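Local coordinates for protein 3,4-dihydroxy-2-butanone 4-phosphate synthase (Acinetobacter baumannii, PDB 6MNZ) that probably converts D-ribulose 5-phosphate to formate and 3,4-dihydroxy-2-butanone 4-phosphate for riboflavin synthesis, using magnesium or manganese, and works as a homodimer, at residues 231-243 / 289-301. Sequence-based numbering, arbitrary orientation.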
ATOM      1  N   ASN A 231      14.555  -0.676   5.975  1.00 45.55           N
ATOM      2  CA  ASN A 231      13.347  -1.144   6.642  1.00 51.30           C
ATOM      3  C   ASN A 231      12.114  -0.867   5.791  1.00 62.77           C
ATOM      4  O   ASN A 231      11.254  -0.068   6.180  1.00 76.71           O
ATOM      5  CB  ASN A 231      13.213  -0.477   8.012  1.00 56.82           C
ATOM      6  CG  ASN A 231      11.942  -0.873   8.731  1.00 73.90           C
ATOM      7  OD1 ASN A 231      11.908  -1.882   9.433  1.00 91.89           O
ATOM      8  ND2 ASN A 231      10.850  -0.188   8.411  1.00 74.09           N
ATOM      9  N   PRO A 232      11.949  -1.564   4.663  1.00 56.20           N
ATOM     10  CA  PRO A 232      10.607  -1.960   4.214  1.00 73.83           C
ATOM     11  C   PRO A 232      10.131  -3.312   4.731  1.00 68.03           C
ATOM     12  O   PRO A 232       9.246  -3.908   4.111  1.00 66.11           O
ATOM     13  CB  PRO A 232      10.763  -1.999   2.681  1.00 79.87           C
ATOM     14  CG  PRO A 232      12.135  -1.458   2.376  1.00 73.42           C
ATOM     15  CD  PRO A 232      12.946  -1.717   3.596  1.00 63.48           C
ATOM     16  N   ASP A 233      10.796  -3.885   5.731  1.00 65.94           N
ATOM     17  CA  ASP A 233      10.846  -5.332   5.879  1.00 67.04           C
ATOM     18  C   ASP A 233      10.849  -5.674   7.360  1.00 43.32           C
ATOM     19  O   ASP A 233      11.344  -4.904   8.186  1.00 47.74           O
ATOM     20  CB  ASP A 233      12.091  -5.906   5.197  1.00 75.53           C
ATOM     21  CG  ASP A 233      13.332  -5.079   5.476  1.00 67.53           C
ATOM     22  OD1 ASP A 233      13.610  -4.814   6.666  1.00 53.74           O
ATOM     23  OD2 ASP A 233      14.080  -4.783   4.520  1.00 46.96           O
ATOM     24  N   ILE A 234      10.308  -6.842   7.690  1.00 39.52           N
ATOM     25  CA  ILE A 234      10.825  -7.677   8.767  1.00 54.98           C
ATOM     26  C   ILE A 234      11.031  -9.089   8.223  1.00 48.96           C
ATOM     27  O   ILE A 234      10.105  -9.670   7.647  1.00 39.12           O
ATOM     28  CB  ILE A 234       9.882  -7.668   9.985  1.00 52.29           C
ATOM     29  CG1 ILE A 234      10.453  -8.511  11.125  1.00 48.61           C
ATOM     30  CG2 ILE A 234       8.496  -8.109   9.569  1.00 69.65           C
ATOM     31  CD1 ILE A 234      11.525  -7.789  11.906  1.00 53.77           C
ATOM     32  N   HIS A 235      12.281  -9.542   8.212  1.00 54.19           N
ATOM     33  CA  HIS A 235      12.636 -10.842   7.659  1.00 51.32           C
ATOM     34  C   HIS A 235      12.691 -11.901   8.753  1.00 51.12           C
ATOM     35  O   HIS A 235      13.147 -11.643   9.870  1.00 57.15           O
ATOM     36  CB  HIS A 235      13.985 -10.780   6.940  1.00 53.93           C
ATOM     37  CG  HIS A 235      14.107  -9.636   5.984  1.00 46.74           C
ATOM     38  ND1 HIS A 235      13.746  -9.735   4.659  1.00 34.71           N
ATOM     39  CD2 HIS A 235      14.667  -8.412   6.129  1.00 46.29           C
ATOM     40  CE1 HIS A 235      13.916  -8.564   4.074  1.00 43.53           C
ATOM     41  NE2 HIS A 235      14.535  -7.765   4.924  1.00 54.82           N
ATOM     42  N   LEU A 236      12.326 -13.127   8.386  1.00 39.44           N
ATOM     43  CA  LEU A 236      12.290 -14.242   9.319  1.00 40.56           C
ATOM     44  C   LEU A 236      13.232 -15.349   8.866  1.00 39.06           C
ATOM     45  O   LEU A 236      13.568 -15.465   7.683  1.00 43.68           O
ATOM     46  CB  LEU A 236      10.870 -14.802   9.457  1.00 45.00           C
ATOM     47  CG  LEU A 236       9.826 -13.811   9.968  1.00 38.61           C
ATOM     48  CD1 LEU A 236       8.440 -14.399   9.827  1.00 38.05           C
ATOM     49  CD2 LEU A 236      10.104 -13.437  11.410  1.00 53.27           C
ATOM     50  N   ALA A 237      13.588 -16.215   9.815  1.00 47.13           N
ATOM     51  CA  ALA A 237      14.335 -17.434   9.510  1.00 47.14           C
ATOM     52  C   ALA A 237      13.871 -18.526  10.463  1.00 41.58           C
ATOM     53  O   ALA A 237      13.965 -18.359  11.683  1.00 38.32           O
ATOM     54  CB  ALA A 237      15.838 -17.202   9.630  1.00 48.24           C
ATOM     55  N   LEU A 238      13.171 -19.518   9.920  1.00 38.88           N
ATOM     56  CA  LEU A 238      12.769 -20.700  10.672  1.00 43.60           C
ATOM     57  C   LEU A 238      13.890 -21.733  10.642  1.00 43.06           C
ATOM     58  O   LEU A 238      14.304 -22.173   9.565  1.00 38.53           O
ATOM     59  CB  LEU A 238      11.483 -21.289  10.095  1.00 41.62           C
ATOM     60  CG  LEU A 238      10.191 -20.568  10.483  1.00 42.68           C
ATOM     61  CD1 LEU A 238      10.102 -19.222   9.786  1.00 53.23           C
ATOM     62  CD2 LEU A 238       8.979 -21.426  10.153  1.00 29.99           C
ATOM     63  N   VAL A 239      14.427 -22.059  11.818  1.00 44.46           N
ATOM     64  CA  VAL A 239      15.564 -22.962  11.948  1.00 37.20           C
ATOM     65  C   VAL A 239      15.117 -24.208  12.701  1.00 40.96           C
ATOM     66  O   VAL A 239      14.323 -24.123  13.645  1.00 47.94           O
ATOM     67  CB  VAL A 239      16.746 -22.288  12.675  1.00 31.86           C
ATOM     68  CG1 VAL A 239      17.928 -23.240  12.763  1.00 42.72           C
ATOM     69  CG2 VAL A 239      17.141 -21.008  11.958  1.00 54.52           C
ATOM     70  N   LYS A 240      15.578 -25.368  12.236  1.00 36.75           N
ATOM     71  CA  LYS A 240      15.483 -26.615  12.986  1.00 47.51           C
ATOM     72  C   LYS A 240      16.872 -27.225  13.086  1.00 64.11           C
ATOM     73  O   LYS A 240      17.473 -27.572  12.064  1.00 69.44           O
ATOM     74  CB  LYS A 240      14.510 -27.592  12.317  1.00 51.47           C
ATOM     75  CG  LYS A 240      14.412 -28.960  12.991  1.00 81.06           C
ATOM     76  CD  LYS A 240      13.741 -28.880  14.359  1.00 82.15           C
ATOM     77  CE  LYS A 240      14.161 -30.037  15.256  1.00 74.09           C
ATOM     78  NZ  LYS A 240      13.018 -30.581  16.042  1.00 85.86           N
ATOM     79  N   GLY A 241      17.315 -27.475  14.309  1.00 57.42           N
ATOM     80  CA  GLY A 241      18.658 -27.949  14.559  1.00 66.23           C
ATOM     81  C   GLY A 241      19.619 -26.829  14.906  1.00 65.42           C
ATOM     82  O   GLY A 241      19.238 -25.750  15.364  1.00 49.00           O
ATOM     83  N   GLU A 242      20.898 -27.095  14.642  1.00 69.03           N
ATOM     84  CA  GLU A 242      21.973 -26.125  14.856  1.00 58.23           C
ATOM     85  C   GLU A 242      22.795 -26.025  13.579  1.00 57.52           C
ATOM     86  O   GLU A 242      23.707 -26.835  13.356  1.00 67.69           O
ATOM     87  CB  GLU A 242      22.850 -26.524  16.042  1.00 55.52           C
ATOM     88  CG  GLU A 242      22.135 -26.491  17.383  1.00 83.18           C
ATOM     89  CD  GLU A 242      21.412 -27.790  17.698  1.00 99.62           C
ATOM     90  OE1 GLU A 242      21.496 -28.738  16.889  1.00102.32           O
ATOM     91  OE2 GLU A 242      20.799 -27.879  18.783  1.00 94.88           O
ATOM     92  N   PRO A 243      22.455 -25.094  12.681  1.00 69.63           N
ATOM     93  CA  PRO A 243      23.131 -25.065  11.369  1.00 48.17           C
ATOM     94  C   PRO A 243      24.642 -24.985  11.474  1.00 49.95           C
ATOM     95  O   PRO A 243      25.334 -25.146  10.455  1.00 53.13           O
ATOM     96  CB  PRO A 243      22.548 -23.811  10.692  1.00 41.85           C
ATOM     97  CG  PRO A 243      21.867 -23.031  11.780  1.00 48.06           C
ATOM     98  CD  PRO A 243      21.432 -24.039  12.797  1.00 53.88           C
ATOM     99  N   VAL A 289      17.177 -24.408   7.240  1.00 59.09           N
ATOM    100  CA  VAL A 289      16.651 -23.066   7.462  1.00 43.02           C
ATOM    101  C   VAL A 289      15.706 -22.708   6.321  1.00 43.27           C
ATOM    102  O   VAL A 289      16.086 -22.761   5.153  1.00 55.98           O
ATOM    103  CB  VAL A 289      17.785 -22.029   7.585  1.00 44.59           C
ATOM    104  CG1 VAL A 289      17.211 -20.638   7.817  1.00 50.17           C
ATOM    105  CG2 VAL A 289      18.738 -22.408   8.710  1.00 40.41           C
ATOM    106  N   LEU A 290      14.496 -22.277   6.664  1.00 41.02           N
ATOM    107  CA  LEU A 290      13.650 -21.521   5.750  1.00 42.43           C
ATOM    108  C   LEU A 290      13.849 -20.036   6.018  1.00 34.97           C
ATOM    109  O   LEU A 290      13.700 -19.584   7.158  1.00 35.43           O
ATOM    110  CB  LEU A 290      12.180 -21.904   5.914  1.00 26.78           C
ATOM    111  CG  LEU A 290      11.231 -21.297   4.879  1.00 33.29           C
ATOM    112  CD1 LEU A 290      10.153 -22.294   4.492  1.00 33.40           C
ATOM    113  CD2 LEU A 290      10.610 -20.007   5.397  1.00 45.48           C
ATOM    114  N   VAL A 291      14.268 -19.304   4.995  1.00 39.08           N
ATOM    115  CA  VAL A 291      14.287 -17.852   5.051  1.00 50.67           C
ATOM    116  C   VAL A 291      12.988 -17.313   4.470  1.00 46.34           C
ATOM    117  O   VAL A 291      12.373 -17.914   3.585  1.00 41.79           O
ATOM    118  CB  VAL A 291      15.510 -17.276   4.310  1.00 42.06           C
ATOM    119  CG1 VAL A 291      15.715 -15.817   4.679  1.00 51.06           C
ATOM    120  CG2 VAL A 291      16.751 -18.094   4.632  1.00 52.49           C
ATOM    121  N   TRP A 292      12.642 -16.094   4.878  1.00 49.52           N
ATOM    122  CA  TRP A 292      11.445 -15.415   4.398  1.00 44.88           C
ATOM    123  C   TRP A 292      11.777 -13.945   4.213  1.00 45.54           C
ATOM    124  O   TRP A 292      12.189 -13.277   5.167  1.00 50.52           O
ATOM    125  CB  TRP A 292      10.277 -15.583   5.375  1.00 40.16           C
ATOM    126  CG  TRP A 292       9.027 -14.873   4.943  1.00 37.49           C
ATOM    127  CD1 TRP A 292       8.697 -13.574   5.197  1.00 38.30           C
ATOM    128  CD2 TRP A 292       7.889 -15.456   4.297  1.00 29.66           C
ATOM    129  NE1 TRP A 292       7.443 -13.302   4.710  1.00 44.55           N
ATOM    130  CE2 TRP A 292       6.919 -14.443   4.162  1.00 36.45           C
ATOM    131  CE3 TRP A 292       7.617 -16.722   3.770  1.00 31.90           C
ATOM    132  CZ2 TRP A 292       5.741 -14.630   3.441  1.00 49.07           C
ATOM    133  CZ3 TRP A 292       6.421 -16.919   3.100  1.00 29.84           C
ATOM    134  CH2 TRP A 292       5.516 -15.870   2.911  1.00 34.84           C
ATOM    135  N   ILE A 293      11.602 -13.446   2.994  1.00 46.88           N
ATOM    136  CA  ILE A 293      11.835 -12.035   2.708  1.00 50.16           C
ATOM    137  C   ILE A 293      10.609 -11.246   3.144  1.00 44.28           C
ATOM    138  O   ILE A 293       9.498 -11.490   2.660  1.00 33.51           O
ATOM    139  CB  ILE A 293      12.125 -11.799   1.216  1.00 49.64           C
ATOM    140  CG1 ILE A 293      12.984 -12.906   0.601  1.00 57.06           C
ATOM    141  CG2 ILE A 293      12.825 -10.455   1.038  1.00 36.96           C
ATOM    142  CD1 ILE A 293      12.648 -13.192  -0.870  1.00 76.98           C
ATOM    143  N   GLY A 294      10.837 -10.187   3.914  1.00 45.55           N
ATOM    144  CA  GLY A 294       9.786  -9.218   4.149  1.00 52.55           C
ATOM    145  C   GLY A 294       9.448  -8.455   2.881  1.00 61.11           C
ATOM    146  O   GLY A 294      10.325  -8.058   2.113  1.00 43.04           O
ATOM    147  N   GLN A 295       8.148  -8.264   2.659  1.00 68.07           N
ATOM    148  CA  GLN A 295       7.637  -7.460   1.560  1.00 60.52           C
ATOM    149  C   GLN A 295       6.711  -6.400   2.138  1.00 68.88           C
ATOM    150  O   GLN A 295       6.021  -6.646   3.131  1.00 79.31           O
ATOM    151  CB  GLN A 295       6.867  -8.328   0.552  1.00 65.06           C
ATOM    152  CG  GLN A 295       7.480  -8.420  -0.834  1.00 65.50           C
ATOM    153  CD  GLN A 295       6.574  -9.145  -1.817  1.00 65.05           C
ATOM    154  OE1 GLN A 295       6.390 -10.358  -1.722  1.00 70.70           O
ATOM    155  NE2 GLN A 295       5.872  -8.378  -2.644  1.00 60.13           N
ATOM    156  N   ASP A 296       6.726  -5.207   1.539  1.00 80.91           N
ATOM    157  CA  ASP A 296       5.838  -4.151   2.013  1.00 87.44           C
ATOM    158  C   ASP A 296       4.381  -4.564   1.900  1.00 70.10           C
ATOM    159  O   ASP A 296       3.593  -4.312   2.819  1.00 75.52           O
ATOM    160  CB  ASP A 296       6.083  -2.866   1.224  1.00 90.22           C
ATOM    161  CG  ASP A 296       7.488  -2.341   1.396  1.00100.05           C
ATOM    162  OD1 ASP A 296       7.959  -2.306   2.550  1.00112.06           O
ATOM    163  OD2 ASP A 296       8.149  -2.052   0.376  1.00 92.96           O
ATOM    164  N   HIS A 297       4.062  -5.376   0.896  1.00 66.36           N
ATOM    165  CA  HIS A 297       2.756  -6.001   0.765  1.00 64.45           C
ATOM    166  C   HIS A 297       2.942  -7.326   0.044  1.00 66.07           C
ATOM    167  O   HIS A 297       3.851  -7.477  -0.777  1.00 83.35           O
ATOM    168  CB  HIS A 297       1.771  -5.105   0.006  1.00 68.32           C
ATOM    169  CG  HIS A 297       1.577  -3.756   0.626  1.00 75.49           C
ATOM    170  ND1 HIS A 297       1.143  -3.588   1.924  1.00 72.32           N
ATOM    171  CD2 HIS A 297       1.808  -2.513   0.143  1.00 82.59           C
ATOM    172  CE1 HIS A 297       1.116  -2.300   2.214  1.00 80.23           C
ATOM    173  NE2 HIS A 297       1.506  -1.624   1.148  1.00 84.12           N
ATOM    174  N   LEU A 298       2.076  -8.283   0.353  1.00 53.41           N
ATOM    175  CA  LEU A 298       2.034  -9.550  -0.364  1.00 65.30           C
ATOM    176  C   LEU A 298       0.886  -9.525  -1.363  1.00 55.77           C
ATOM    177  O   LEU A 298      -0.257  -9.230  -0.995  1.00 59.48           O
ATOM    178  CB  LEU A 298       1.868 -10.721   0.604  1.00 59.38           C
ATOM    179  CG  LEU A 298       3.060 -11.029   1.513  1.00 53.47           C
ATOM    180  CD1 LEU A 298       2.759 -12.234   2.394  1.00 37.40           C
ATOM    181  CD2 LEU A 298       4.322 -11.265   0.696  1.00 76.65           C
ATOM    182  N   GLN A 299       1.196  -9.813  -2.624  1.00 51.00           N
ATOM    183  CA  GLN A 299       0.183  -9.775  -3.667  1.00 57.74           C
ATOM    184  C   GLN A 299      -0.982 -10.680  -3.296  1.00 55.92           C
ATOM    185  O   GLN A 299      -0.792 -11.795  -2.803  1.00 48.92           O
ATOM    186  CB  GLN A 299       0.776 -10.208  -5.009  1.00 59.15           C
ATOM    187  CG  GLN A 299      -0.209 -10.120  -6.166  1.00 62.51           C
ATOM    188  CD  GLN A 299       0.409 -10.496  -7.498  1.00 63.76           C
ATOM    189  OE1 GLN A 299       1.342 -11.296  -7.551  1.00 60.03           O
ATOM    190  NE2 GLN A 299      -0.223 -10.062  -8.581  1.00 65.13           N
ATOM    191  N   ASP A 300      -2.190 -10.229  -3.610  1.00 60.75           N
ATOM    192  CA  ASP A 300      -3.370 -11.036  -3.364  1.00 45.32           C
ATOM    193  C   ASP A 300      -3.505 -12.117  -4.432  1.00 45.61           C
ATOM    194  O   ASP A 300      -2.838 -12.092  -5.470  1.00 58.07           O
ATOM    195  CB  ASP A 300      -4.619 -10.155  -3.338  1.00 53.34           C
ATOM    196  CG  ASP A 300      -5.831 -10.880  -2.790  1.00 55.49           C
ATOM    197  OD1 ASP A 300      -6.959 -10.543  -3.207  1.00 56.08           O
ATOM    198  OD2 ASP A 300      -5.647 -11.862  -2.040  1.00 57.00           O
ATOM    199  N   LEU A 301      -4.320 -13.128  -4.124  1.00 45.62           N
ATOM    200  CA  LEU A 301      -4.387 -14.303  -4.982  1.00 53.46           C
ATOM    201  C   LEU A 301      -5.091 -13.998  -6.299  1.00 59.29           C
ATOM    202  O   LEU A 301      -4.765 -14.602  -7.327  1.00 52.00           O
ATOM    203  CB  LEU A 301      -5.097 -15.441  -4.252  1.00 40.62           C
ATOM    204  CG  LEU A 301      -5.307 -16.727  -5.053  1.00 43.01           C
ATOM    205  CD1 LEU A 301      -3.996 -17.236  -5.635  1.00 47.12           C
ATOM    206  CD2 LEU A 301      -5.955 -17.786  -4.177  1.00 51.56           C
TER
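Leu236 and Trp292 exchange a pair of backbone hydrogen bonds where strands 235-239 and 290-292 run antiparallel. Leu236 N lies 3.2 Å from Trp292 O, and Trp292 N returns a bond to Leu236 O. Two residues on, Leu238 and Leu290 form a second hydrogen-bonded pair, with Leu238 N 2.8 Å from Leu290 O. Between them sits the non-hydrogen-bonded pair Ala237-Val291, and the CA-H of Ala237 also leans on Leu290 O.

Leu236, Leu238, Leu290 and Trp292 put their side chains on one face; across the strands they touch chiefly through CB atoms, 4.2 Å between Leu236 CB and Trp292 CB. A chi1 of 179° sets CG of Trp292 opposite the backbone N and carries the indole beyond this CB contact, and the CD1 methyl of Leu298 meets its edge in plane. Its NE1 is hydrogen-bonded to Asp300 of the second subunit, so this face leads into the dimer interface.

On the other face Val289 CG1 packs 4.1 Å from Ala237 CB. Val289 and Val239 lie side by side, their CG2 methyls 3.9 Å apart. At the start of strand 235-239, His235 turns its ring edge to Trp292 O and Ile293 CA, and Ile293 CG2 comes within 3.7 Å of His235 CE1. Gly294 CA lies 3.5 Å from Ile234 O, beside Asp233.

Both strands belong to the mixed sheet of the GTP cyclohydrolase II-like region. Strand 220-228 pairs with the outer side of 235-239, and 248-253 runs parallel to 290-292 on its far side, while helix 320-336 covers the Ala237-Val291 face.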